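Local coordinates for protein ricin B lectin (Clostridium thermocellum, PDB 3VSF) that acts as an exo-beta-1,3-galactanase, pairing a family 43 glycoside hydrolase domain with a ricin-type lectin domain that binds galactose, at residues F83-C88 / R100-R106; G60-H66 / R119-Y124; L112-E118 / M135-I141; I42-F48 / N319-W325. All blocks are in the same frame, centred on the assembly; numbering follows the deposited sequence.

Contact 1 of 4, residues F83-C88 / R100-R106; sequences FLGVSC and RGEVLSR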
# COMPACT_ATOMS: atom_id res chain seq x y z
N PHE A 83 -18.09 4.43 18.23
CA PHE A 83 -17.81 3.01 18.05
C PHE A 83 -19.10 2.19 18.05
O PHE A 83 -19.81 2.14 19.05
CB PHE A 83 -16.88 2.50 19.15
CG PHE A 83 -16.61 1.03 19.09
CD1 PHE A 83 -16.72 0.34 17.90
CD2 PHE A 83 -16.26 0.33 20.23
CE1 PHE A 83 -16.47 -1.02 17.84
CE2 PHE A 83 -16.02 -1.03 20.18
CZ PHE A 83 -16.13 -1.70 18.98
N LEU A 84 -19.39 1.54 16.92
CA LEU A 84 -20.56 0.69 16.81
C LEU A 84 -20.18 -0.78 16.95
O LEU A 84 -20.72 -1.50 17.78
CB LEU A 84 -21.28 0.94 15.48
CG LEU A 84 -22.72 0.45 15.32
CD1 LEU A 84 -23.32 0.98 14.02
CD2 LEU A 84 -22.82 -1.07 15.37
N GLY A 85 -19.24 -1.22 16.12
CA GLY A 85 -18.80 -2.61 16.14
C GLY A 85 -17.52 -2.85 15.37
O GLY A 85 -17.15 -2.07 14.50
N VAL A 86 -16.83 -3.93 15.71
CA VAL A 86 -15.63 -4.33 14.99
C VAL A 86 -15.94 -5.52 14.09
O VAL A 86 -15.92 -6.67 14.54
CB VAL A 86 -14.48 -4.70 15.95
CG1 VAL A 86 -13.27 -5.20 15.18
CG2 VAL A 86 -14.11 -3.50 16.81
N SER A 87 -16.23 -5.24 12.83
CA SER A 87 -16.66 -6.26 11.88
C SER A 87 -15.56 -7.27 11.57
O SER A 87 -14.38 -7.01 11.81
CB SER A 87 -17.16 -5.62 10.59
OG SER A 87 -18.16 -4.66 10.86
N CYS A 88 -15.96 -8.42 11.04
CA CYS A 88 -15.02 -9.46 10.65
C CYS A 88 -15.46 -10.14 9.37
O CYS A 88 -16.57 -10.69 9.29
CB CYS A 88 -14.88 -10.50 11.77
SG CYS A 88 -13.87 -11.93 11.32
N ARG A 100 -19.20 -12.07 8.82
CA ARG A 100 -19.15 -13.01 9.95
C ARG A 100 -19.63 -12.36 11.25
O ARG A 100 -19.53 -12.95 12.32
CB ARG A 100 -17.74 -13.57 10.13
CG ARG A 100 -17.23 -14.34 8.91
CD ARG A 100 -18.00 -15.63 8.69
NE ARG A 100 -17.37 -16.77 9.35
CZ ARG A 100 -17.84 -18.01 9.31
NH1 ARG A 100 -18.97 -18.27 8.65
NH2 ARG A 100 -17.20 -18.99 9.93
N GLY A 101 -20.15 -11.14 11.14
CA GLY A 101 -20.68 -10.43 12.29
C GLY A 101 -19.66 -9.59 13.02
O GLY A 101 -18.52 -9.45 12.57
N GLU A 102 -20.06 -9.02 14.15
CA GLU A 102 -19.17 -8.19 14.95
C GLU A 102 -18.50 -8.99 16.06
O GLU A 102 -19.13 -9.31 17.07
CB GLU A 102 -19.94 -7.01 15.55
CG GLU A 102 -19.92 -5.75 14.69
CD GLU A 102 -20.64 -5.93 13.37
OE1 GLU A 102 -21.41 -6.90 13.23
OE2 GLU A 102 -20.44 -5.09 12.47
N VAL A 103 -17.23 -9.31 15.87
CA VAL A 103 -16.45 -10.01 16.89
C VAL A 103 -16.37 -9.17 18.16
O VAL A 103 -16.14 -9.69 19.25
CB VAL A 103 -15.03 -10.33 16.40
CG1 VAL A 103 -15.08 -11.30 15.22
CG2 VAL A 103 -14.29 -9.06 16.01
N LEU A 104 -16.56 -7.86 18.00
CA LEU A 104 -16.59 -6.95 19.13
C LEU A 104 -17.67 -5.90 18.91
O LEU A 104 -17.79 -5.34 17.82
CB LEU A 104 -15.23 -6.27 19.31
CG LEU A 104 -14.98 -5.59 20.66
CD1 LEU A 104 -14.90 -6.62 21.77
CD2 LEU A 104 -13.71 -4.76 20.61
N SER A 105 -18.47 -5.64 19.94
CA SER A 105 -19.56 -4.68 19.83
C SER A 105 -19.49 -3.63 20.93
O SER A 105 -18.73 -3.77 21.89
CB SER A 105 -20.91 -5.41 19.89
OG SER A 105 -21.99 -4.49 19.84
N ARG A 106 -20.29 -2.57 20.78
CA ARG A 106 -20.39 -1.55 21.81
C ARG A 106 -21.11 -2.12 23.03
O ARG A 106 -21.21 -1.47 24.07
CB ARG A 106 -21.13 -0.32 21.27
CG ARG A 106 -22.57 -0.60 20.86
CD ARG A 106 -23.22 0.63 20.26
NE ARG A 106 -23.14 1.79 21.15
CZ ARG A 106 -24.01 2.04 22.12
NH1 ARG A 106 -25.04 1.23 22.33
NH2 ARG A 106 -23.86 3.12 22.88
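Backbone bonds join Phe83-Cys88 to Arg100-Arg106, which run antiparallel. Val86 N donates to Leu104 O over 2.7 Å in a nearly straight bond (175°). Arg106 N reaches Leu84 O at 3.2 Å. The bonds from Cys88 N to Gly101 O, from Arg100 N to Cys88 O and from Val103 N to Val86 O are weak. Ser87 pairs with Glu102 but Gly85 pairs with Ser105. One extra residue therefore sits opposite Val86, as in a beta bulge, and the chain turns a corner there.

The apolar contacts gather around Val86. Val86 CB lies beside Leu104 CB at 3.8 Å, and the two side chains point the same way. Val103 spreads its methyls over two partners. Val103 CG1, anti to the carbonyl carbon (chi1 -64°), meets Cys88 CB at 3.5 Å, and Val103 CG2 meets Val86 CG1 at 4.1 Å. Phe83 CZ comes to 4.2 Å from Leu104 CD2.

These strands form the outer hairpin of a four-stranded antiparallel sheet, a blade of the five-bladed propeller expected for family 43. The face with Val86 and Leu104 packs on Met133 of strand 131-138, in the sheet that follows.

Polar groups lie on the other face, with Ser87, Glu102 and Ser105. Glu102 CG passes Gly85 CA at 3.6 Å. The Glu102 carboxylate is held by the hydroxyls of Tyr99 and Tyr76. A further bond from Ser87 OG to Glu102 OE2 is modelled, but the position of that hydroxyl is doubtful. At the open end of the hairpin, Arg106 CB lies against Phe83 O at 3.6 Å.

Contact 2 of 4, residues G60-H66 / R119-Y124; sequences GGGMLKH and RPKVMY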
# COMPACT_ATOMS: atom_id res chain seq x y z
N GLY A 60 -9.75 1.24 8.94
CA GLY A 60 -8.58 1.14 9.79
C GLY A 60 -8.31 -0.29 10.20
O GLY A 60 -7.71 -0.55 11.24
N GLY A 61 -8.76 -1.23 9.37
CA GLY A 61 -8.72 -2.63 9.72
C GLY A 61 -7.36 -3.31 9.58
O GLY A 61 -6.34 -2.65 9.39
N GLY A 62 -7.37 -4.63 9.69
CA GLY A 62 -6.18 -5.44 9.54
C GLY A 62 -6.57 -6.82 9.06
O GLY A 62 -7.74 -7.07 8.77
N MET A 63 -5.60 -7.73 8.99
CA MET A 63 -5.88 -9.08 8.49
C MET A 63 -5.00 -10.15 9.13
O MET A 63 -3.85 -9.89 9.49
CB MET A 63 -5.74 -9.12 6.97
CG MET A 63 -6.05 -10.48 6.35
SD MET A 63 -6.20 -10.39 4.56
CE MET A 63 -7.56 -9.23 4.41
N LEU A 64 -5.56 -11.35 9.26
CA LEU A 64 -4.83 -12.47 9.84
C LEU A 64 -5.06 -13.73 9.02
O LEU A 64 -6.18 -14.02 8.59
CB LEU A 64 -5.29 -12.71 11.28
CG LEU A 64 -4.58 -13.83 12.05
CD1 LEU A 64 -3.10 -13.50 12.23
CD2 LEU A 64 -5.24 -14.06 13.39
N LYS A 65 -3.98 -14.48 8.78
CA LYS A 65 -4.07 -15.73 8.04
C LYS A 65 -3.98 -16.92 8.99
O LYS A 65 -2.91 -17.22 9.53
CB LYS A 65 -2.96 -15.81 6.99
CG LYS A 65 -2.84 -17.16 6.30
CD LYS A 65 -4.14 -17.56 5.61
CE LYS A 65 -3.93 -18.75 4.69
NZ LYS A 65 -3.32 -19.91 5.39
N HIS A 66 -5.10 -17.59 9.19
CA HIS A 66 -5.14 -18.76 10.06
C HIS A 66 -5.90 -19.91 9.40
O HIS A 66 -7.04 -19.74 8.97
CB HIS A 66 -5.77 -18.41 11.41
CG HIS A 66 -5.61 -19.47 12.45
ND1 HIS A 66 -6.59 -20.39 12.75
CD2 HIS A 66 -4.56 -19.77 13.27
CE1 HIS A 66 -6.17 -21.20 13.70
NE2 HIS A 66 -4.94 -20.84 14.03
N ARG A 119 -8.51 1.43 14.36
CA ARG A 119 -7.32 0.63 14.07
C ARG A 119 -7.23 -0.63 14.93
O ARG A 119 -6.22 -0.85 15.60
CB ARG A 119 -6.05 1.47 14.21
CG ARG A 119 -6.03 2.68 13.30
CD ARG A 119 -4.68 3.37 13.32
NE ARG A 119 -4.62 4.43 12.31
CZ ARG A 119 -4.39 4.21 11.02
NH1 ARG A 119 -4.21 2.97 10.58
NH2 ARG A 119 -4.35 5.22 10.17
N PRO A 120 -8.28 -1.47 14.90
CA PRO A 120 -8.25 -2.74 15.63
C PRO A 120 -7.46 -3.79 14.87
O PRO A 120 -7.69 -3.99 13.67
CB PRO A 120 -9.73 -3.13 15.68
CG PRO A 120 -10.30 -2.54 14.44
CD PRO A 120 -9.57 -1.25 14.22
N LYS A 121 -6.53 -4.45 15.55
CA LYS A 121 -5.71 -5.49 14.93
C LYS A 121 -5.84 -6.80 15.69
O LYS A 121 -6.05 -6.81 16.90
CB LYS A 121 -4.25 -5.05 14.87
CG LYS A 121 -4.02 -3.73 14.17
CD LYS A 121 -4.50 -3.78 12.73
CE LYS A 121 -4.27 -2.45 12.02
NZ LYS A 121 -5.02 -1.34 12.66
N VAL A 122 -5.71 -7.92 14.97
CA VAL A 122 -5.81 -9.24 15.59
C VAL A 122 -4.57 -10.08 15.32
O VAL A 122 -4.09 -10.17 14.19
CB VAL A 122 -7.06 -10.00 15.09
CG1 VAL A 122 -6.99 -11.46 15.50
CG2 VAL A 122 -8.33 -9.35 15.63
N MET A 123 -4.06 -10.70 16.38
CA MET A 123 -2.89 -11.57 16.27
C MET A 123 -3.19 -12.93 16.89
O MET A 123 -4.04 -13.03 17.78
CB MET A 123 -1.69 -10.93 16.97
CG MET A 123 -1.92 -10.61 18.44
SD MET A 123 -0.65 -9.54 19.14
CE MET A 123 0.83 -10.50 18.82
N TYR A 124 -2.51 -13.97 16.42
CA TYR A 124 -2.74 -15.32 16.93
C TYR A 124 -1.60 -15.80 17.82
O TYR A 124 -0.43 -15.53 17.55
CB TYR A 124 -2.97 -16.30 15.79
CG TYR A 124 -3.00 -17.75 16.24
CD1 TYR A 124 -1.90 -18.57 16.07
CD2 TYR A 124 -4.14 -18.28 16.84
CE1 TYR A 124 -1.92 -19.89 16.48
CE2 TYR A 124 -4.17 -19.60 17.25
CZ TYR A 124 -3.06 -20.40 17.07
OH TYR A 124 -3.08 -21.71 17.48
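Gly60 O is approached by two groups of the facing strand. The main grip is from Lys121 NZ, which donates to Gly60 O over 3.1 Å, tilted from the carbonyl plane by 31°. Arg119 CA adds a CA-H...O contact to the same oxygen. Bends at chi2 (-60°) and chi4 lay the lysine chain along the glycines, toward Gly60. On the way Lys121 CE passes Gly61 O at 3.4 Å and Lys121 CD lies over Gly62 CA at 4.0 Å. Arg119 sends its guanidinium elsewhere, to a salt bridge with Asp186.

Strands 61-66 and 119-124 run nearly parallel, yet no backbone hydrogen bond joins them. Each is the first strand of its own four-stranded sheet: Gly62 bonds to Tyr73, and Lys121 to Trp134. They are neighbouring inner strands of two successive blades, consistent with the family 43 propeller.

Further along, apolar groups take over. Leu64 CD2 meets Val122 CG1 at 3.8 Å, the two side chains crossing at about a right angle. Leu64 CD2 also touches Tyr124 CB at 4.0 Å. At the far end His66 NE2 sits over one face of the Tyr124 ring, toward its rim, and is 3.5 Å from Tyr124 CE2. The ring planes are inclined by 48°, an oblique pair. Phe131 joins both rings, meeting His66 edge-to-face.

The chemistry thus changes along the strands, from a lysine on a backbone carbonyl to aliphatic and aromatic packing. With no backbone pairing between them, the two strands meet through side chains packed on one another and on the glycine backbone.

Contact 3 of 4, residues L112-E118 / M135-I141; sequences LNHCNIE and MHWENGI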
# COMPACT_ATOMS: atom_id res chain seq x y z
N LEU A 112 -17.39 0.42 26.39
CA LEU A 112 -17.45 0.36 24.94
C LEU A 112 -18.76 0.94 24.42
O LEU A 112 -18.99 1.00 23.21
CB LEU A 112 -17.27 -1.08 24.44
CG LEU A 112 -15.93 -1.74 24.74
CD1 LEU A 112 -15.89 -3.15 24.17
CD2 LEU A 112 -14.79 -0.90 24.18
N ASN A 113 -19.62 1.36 25.34
CA ASN A 113 -20.91 1.95 24.98
C ASN A 113 -20.74 3.30 24.29
O ASN A 113 -21.20 3.50 23.17
CB ASN A 113 -21.80 2.09 26.21
CG ASN A 113 -22.30 0.76 26.74
OD1 ASN A 113 -21.54 -0.01 27.33
ND2 ASN A 113 -23.58 0.48 26.52
N HIS A 114 -20.07 4.22 24.97
CA HIS A 114 -19.88 5.57 24.46
C HIS A 114 -18.40 5.89 24.34
O HIS A 114 -17.82 6.50 25.24
CB HIS A 114 -20.58 6.58 25.38
CG HIS A 114 -20.59 7.98 24.84
ND1 HIS A 114 -21.54 8.42 23.95
CD2 HIS A 114 -19.77 9.03 25.08
CE1 HIS A 114 -21.31 9.69 23.66
NE2 HIS A 114 -20.24 10.08 24.33
N CYS A 115 -17.78 5.47 23.24
CA CYS A 115 -16.35 5.65 23.06
C CYS A 115 -15.92 5.61 21.59
O CYS A 115 -16.73 5.35 20.70
CB CYS A 115 -15.58 4.57 23.82
SG CYS A 115 -15.71 2.92 23.10
N ASN A 116 -14.64 5.86 21.35
CA ASN A 116 -14.05 5.76 20.02
C ASN A 116 -13.07 4.60 19.95
O ASN A 116 -12.13 4.53 20.75
CB ASN A 116 -13.34 7.06 19.65
CG ASN A 116 -14.26 8.26 19.65
OD1 ASN A 116 -13.98 9.27 20.30
ND2 ASN A 116 -15.36 8.17 18.91
N ILE A 117 -13.28 3.69 19.01
CA ILE A 117 -12.33 2.62 18.77
C ILE A 117 -11.90 2.60 17.31
O ILE A 117 -12.74 2.56 16.41
CB ILE A 117 -12.89 1.24 19.16
CG1 ILE A 117 -12.79 1.05 20.67
CG2 ILE A 117 -12.13 0.14 18.45
CD1 ILE A 117 -12.95 -0.38 21.12
N GLU A 118 -10.59 2.64 17.08
CA GLU A 118 -10.07 2.69 15.72
C GLU A 118 -8.77 1.89 15.58
O GLU A 118 -8.04 1.70 16.55
CB GLU A 118 -9.87 4.14 15.28
CG GLU A 118 -8.97 4.96 16.19
CD GLU A 118 -9.08 6.45 15.92
OE1 GLU A 118 -8.07 7.16 16.08
OE2 GLU A 118 -10.19 6.91 15.56
N MET A 135 -6.36 -2.55 20.02
CA MET A 135 -7.01 -1.42 19.37
C MET A 135 -6.70 -0.10 20.07
O MET A 135 -5.90 -0.05 21.01
CB MET A 135 -8.53 -1.64 19.34
CG MET A 135 -9.19 -1.55 20.70
SD MET A 135 -10.49 -2.78 20.94
CE MET A 135 -9.52 -4.28 21.05
N HIS A 136 -7.32 0.97 19.59
CA HIS A 136 -7.15 2.30 20.17
C HIS A 136 -8.46 2.77 20.78
O HIS A 136 -9.50 2.76 20.11
CB HIS A 136 -6.68 3.28 19.10
CG HIS A 136 -6.54 4.69 19.58
ND1 HIS A 136 -6.60 5.78 18.74
CD2 HIS A 136 -6.34 5.19 20.83
CE1 HIS A 136 -6.45 6.89 19.44
NE2 HIS A 136 -6.29 6.56 20.71
N TRP A 137 -8.42 3.19 22.04
CA TRP A 137 -9.63 3.59 22.75
C TRP A 137 -9.65 5.07 23.09
O TRP A 137 -8.63 5.64 23.49
CB TRP A 137 -9.80 2.75 24.02
CG TRP A 137 -11.14 2.93 24.68
CD1 TRP A 137 -12.26 2.18 24.47
CD2 TRP A 137 -11.49 3.91 25.67
NE1 TRP A 137 -13.29 2.63 25.26
CE2 TRP A 137 -12.84 3.69 26.00
CE3 TRP A 137 -10.80 4.95 26.29
CZ2 TRP A 137 -13.51 4.48 26.94
CZ3 TRP A 137 -11.46 5.72 27.22
CH2 TRP A 137 -12.80 5.49 27.54
N GLU A 138 -10.81 5.70 22.94
CA GLU A 138 -10.99 7.11 23.29
C GLU A 138 -12.35 7.34 23.93
O GLU A 138 -13.24 6.49 23.86
CB GLU A 138 -10.82 8.00 22.06
CG GLU A 138 -9.39 8.08 21.53
CD GLU A 138 -8.44 8.73 22.52
OE1 GLU A 138 -7.22 8.70 22.27
OE2 GLU A 138 -8.91 9.28 23.54
N ASN A 139 -12.52 8.50 24.56
CA ASN A 139 -13.74 8.82 25.30
C ASN A 139 -15.00 8.89 24.45
O ASN A 139 -16.07 8.46 24.88
CB ASN A 139 -13.57 10.13 26.07
CG ASN A 139 -12.71 9.98 27.31
OD1 ASN A 139 -12.62 8.89 27.88
ND2 ASN A 139 -12.08 11.07 27.73
N GLY A 140 -14.88 9.43 23.25
CA GLY A 140 -16.04 9.72 22.42
C GLY A 140 -16.44 11.16 22.64
O GLY A 140 -17.32 11.69 21.97
N ILE A 141 -15.78 11.79 23.61
CA ILE A 141 -15.98 13.20 23.89
C ILE A 141 -14.73 13.98 23.50
O ILE A 141 -14.80 15.13 23.09
CB ILE A 141 -16.27 13.44 25.39
CG1 ILE A 141 -17.57 12.74 25.79
CG2 ILE A 141 -16.34 14.92 25.70
CD1 ILE A 141 -18.79 13.27 25.07
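Asn116 pairs with Glu138, and Glu118 with His136, through two backbone hydrogen bonds each, on strands that run antiparallel at 161°. This is the beta hairpin of strands 116-124 and 131-138, the first two strands of one four-stranded sheet. The sheet fits a blade of the family 43 propeller.

On one face lie Ile117 and Trp137. Ile117 CG1 touches Trp137 CD1 at 4.0 Å, while its CD1 turns to the sulfur of Met135. Cys115 SG lies obliquely beside the five-membered ring of Trp137, 4.1 Å from its centroid. This is a sulfur-aromatic contact. The indole NE1 has its hydrogen bond outside the pair, with Glu111 O, which helps to set the turn of the ring.

The other face carries the polar side chains. His136 sits between two glutamates. His136 NE2 donates to Glu138 OE1 at 2.8 Å, meeting that oxygen on its anti side and 24° out of the carboxylate plane. His136 ND1 makes a weak bond of 3.3 Å to Glu118 OE1. Glu118 CG stands between its own backbone N and carbonyl carbon (chi1 56°), and the extended chain beyond runs alongside the histidine. The other oxygen of Glu118 forms a salt bridge with Arg77. Asn116 CB and Glu138 CB touch, 3.6 Å apart.

Beyond the strands the chains stay close. Ile141 CD1 meets the edge of the His114 ring, 3.6 Å from His114 NE2. Earlier in the same loop as His114, Leu112 CD2 lies near the plane of the Trp137 indole, 4.0 Å from Trp137 NE1.

Contact 4 of 4, residues I42-F48 / N319-W325; sequences IVNGTQF and NDSQYVW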
# COMPACT_ATOMS: atom_id res chain seq x y z
N ILE A 42 -9.57 -6.53 -8.04
CA ILE A 42 -10.06 -5.51 -7.11
C ILE A 42 -9.95 -4.12 -7.72
O ILE A 42 -8.97 -3.81 -8.41
CB ILE A 42 -9.27 -5.54 -5.80
CG1 ILE A 42 -9.23 -6.96 -5.22
CG2 ILE A 42 -9.88 -4.57 -4.80
CD1 ILE A 42 -8.43 -7.06 -3.94
N VAL A 43 -10.94 -3.28 -7.46
CA VAL A 43 -10.93 -1.91 -7.95
C VAL A 43 -10.69 -0.92 -6.81
O VAL A 43 -11.57 -0.72 -5.97
CB VAL A 43 -12.25 -1.55 -8.66
CG1 VAL A 43 -12.18 -0.14 -9.23
CG2 VAL A 43 -12.56 -2.56 -9.75
N ASN A 44 -9.51 -0.32 -6.78
CA ASN A 44 -9.16 0.63 -5.73
C ASN A 44 -9.97 1.92 -5.81
O ASN A 44 -10.57 2.22 -6.84
CB ASN A 44 -7.66 0.94 -5.77
CG ASN A 44 -6.81 -0.25 -5.39
OD1 ASN A 44 -7.19 -1.06 -4.55
ND2 ASN A 44 -5.64 -0.36 -6.01
N GLY A 45 -9.98 2.66 -4.71
CA GLY A 45 -10.74 3.90 -4.64
C GLY A 45 -12.23 3.65 -4.55
O GLY A 45 -13.04 4.53 -4.86
N THR A 46 -12.60 2.44 -4.14
CA THR A 46 -14.01 2.07 -4.02
C THR A 46 -14.27 1.35 -2.70
O THR A 46 -13.34 1.08 -1.93
CB THR A 46 -14.45 1.14 -5.17
OG1 THR A 46 -13.91 -0.17 -4.97
CG2 THR A 46 -13.99 1.69 -6.51
N GLN A 47 -15.53 1.03 -2.44
CA GLN A 47 -15.91 0.26 -1.27
C GLN A 47 -16.26 -1.17 -1.68
O GLN A 47 -17.30 -1.41 -2.28
CB GLN A 47 -17.08 0.90 -0.54
CG GLN A 47 -16.75 2.22 0.13
CD GLN A 47 -17.89 2.76 0.97
OE1 GLN A 47 -19.06 2.46 0.71
NE2 GLN A 47 -17.56 3.56 1.97
N PHE A 48 -15.37 -2.11 -1.36
CA PHE A 48 -15.57 -3.50 -1.72
C PHE A 48 -16.88 -4.02 -1.14
O PHE A 48 -17.29 -3.61 -0.05
CB PHE A 48 -14.41 -4.37 -1.21
CG PHE A 48 -13.05 -3.81 -1.52
CD1 PHE A 48 -12.88 -2.89 -2.54
CD2 PHE A 48 -11.95 -4.20 -0.79
CE1 PHE A 48 -11.63 -2.37 -2.83
CE2 PHE A 48 -10.69 -3.69 -1.07
CZ PHE A 48 -10.53 -2.78 -2.09
N ASN A 319 -17.96 6.07 7.63
CA ASN A 319 -18.51 4.88 7.00
C ASN A 319 -18.49 4.94 5.47
O ASN A 319 -18.67 3.92 4.80
CB ASN A 319 -19.93 4.60 7.50
CG ASN A 319 -19.98 4.36 9.00
OD1 ASN A 319 -19.83 3.23 9.46
ND2 ASN A 319 -20.19 5.42 9.76
N ASP A 320 -18.28 6.13 4.93
CA ASP A 320 -18.22 6.31 3.48
C ASP A 320 -16.79 6.23 2.97
O ASP A 320 -16.51 6.59 1.82
CB ASP A 320 -18.85 7.64 3.07
CG ASP A 320 -20.35 7.67 3.30
OD1 ASP A 320 -20.98 6.60 3.27
OD2 ASP A 320 -20.90 8.78 3.51
N SER A 321 -15.88 5.76 3.81
CA SER A 321 -14.48 5.63 3.44
C SER A 321 -14.25 4.43 2.52
O SER A 321 -14.84 3.37 2.72
CB SER A 321 -13.60 5.50 4.68
OG SER A 321 -13.65 6.68 5.46
N GLN A 322 -13.40 4.62 1.51
CA GLN A 322 -13.10 3.56 0.56
C GLN A 322 -11.76 2.90 0.88
O GLN A 322 -11.01 3.39 1.72
CB GLN A 322 -13.09 4.12 -0.87
CG GLN A 322 -14.46 4.62 -1.32
CD GLN A 322 -14.37 5.75 -2.33
OE1 GLN A 322 -13.35 6.43 -2.43
NE2 GLN A 322 -15.44 5.95 -3.09
N TYR A 323 -11.46 1.79 0.21
CA TYR A 323 -10.24 1.04 0.49
C TYR A 323 -9.28 1.06 -0.69
O TYR A 323 -9.69 1.16 -1.85
CB TYR A 323 -10.57 -0.40 0.88
CG TYR A 323 -11.64 -0.51 1.94
CD1 TYR A 323 -11.35 -0.26 3.28
CD2 TYR A 323 -12.94 -0.86 1.60
CE1 TYR A 323 -12.33 -0.36 4.25
CE2 TYR A 323 -13.93 -0.96 2.57
CZ TYR A 323 -13.62 -0.71 3.89
OH TYR A 323 -14.59 -0.81 4.85
N VAL A 324 -7.99 0.95 -0.39
CA VAL A 324 -6.96 0.91 -1.42
C VAL A 324 -5.97 -0.21 -1.14
O VAL A 324 -5.17 -0.13 -0.20
CB VAL A 324 -6.19 2.25 -1.50
CG1 VAL A 324 -4.98 2.11 -2.41
CG2 VAL A 324 -7.11 3.36 -1.99
N TRP A 325 -6.02 -1.27 -1.95
CA TRP A 325 -5.10 -2.39 -1.80
C TRP A 325 -4.08 -2.43 -2.93
O TRP A 325 -4.44 -2.35 -4.11
CB TRP A 325 -5.87 -3.71 -1.73
CG TRP A 325 -6.64 -3.90 -0.46
CD1 TRP A 325 -6.84 -2.97 0.52
CD2 TRP A 325 -7.32 -5.08 -0.03
NE1 TRP A 325 -7.60 -3.50 1.53
CE2 TRP A 325 -7.91 -4.80 1.22
CE3 TRP A 325 -7.48 -6.36 -0.58
CZ2 TRP A 325 -8.65 -5.75 1.92
CZ3 TRP A 325 -8.22 -7.30 0.12
CH2 TRP A 325 -8.79 -6.98 1.36
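Gln47 reaches across from 42-48 to the loop that leads into strand 322-325. Its CB sets the chain off with CG anti to the carbonyl carbon (chi1 -69°), and the rest is extended. Gln47 CG packs on Gln322 CG at 3.6 Å, the two side chains crossing at about a right angle. Gln47 CD passes Ser321 O at 3.6 Å. At the tip Gln47 NE2 donates to Ser321 O over 2.8 Å, approaching from well above the carbonyl plane. The same NE2 makes a weak bond to Asn319 O. One amide nitrogen thus bridges two carbonyls, Ser321 O firmly and Asn319 O weakly.

The Asn44 amide does similar work at the other end. Asn44 OD1 accepts from Trp325 N at 2.9 Å, and Asn44 ND2 donates to Trp325 O. Between the two amides, Tyr323 N bonds to Thr46 O at 2.9 Å and Gly45 N bonds to Tyr323 O.

Strand 322-330 belongs to the four-stranded sheet of strands 288-296 to 336-337, consistent with the final blade of the propeller. The N-terminal segment therefore lies on that blade, and Phe48 makes the aromatic part of the join. Its edge points at the face of Trp325 in a T-shaped pair, planes at 86°, with CE2 over the indole centre. Tyr323 CB lies over one face of the Phe48 ring, 4.1 Å from its centroid, in a CH-pi contact. Trp72 of strand 69-77 meets the rings of both Tyr323 and Trp325. The Tyr323 hydroxyl is bonded to Ala58 N and Ile56 O. Ile42 CD1 touches Trp325 CE3 at 3.6 Å.

Overall arrangement
From the N terminus, contact 4 opens first, at 42-48, and contact 2 next, at 60-66. Contact 1 then opens and closes, a hairpin wholly within the loop of contact 2. Contact 3 opens at 112-118, before 119-124 closes contact 2, so contacts 2 and 3 cross and share strand 116-124. Contact 3 closes at 135-141. Contact 4 closes last, at 319-325, and encloses the other three. Contacts 1 and 3 each pair two neighbouring strands within one sheet, and contact 2 joins these two sheets. Contact 4 ties the N-terminal segment to the sheet of strands 288-296 to 336-337, consistent with the last propeller blade. Phe83 packs on Ile117, and Met63 touches Trp325.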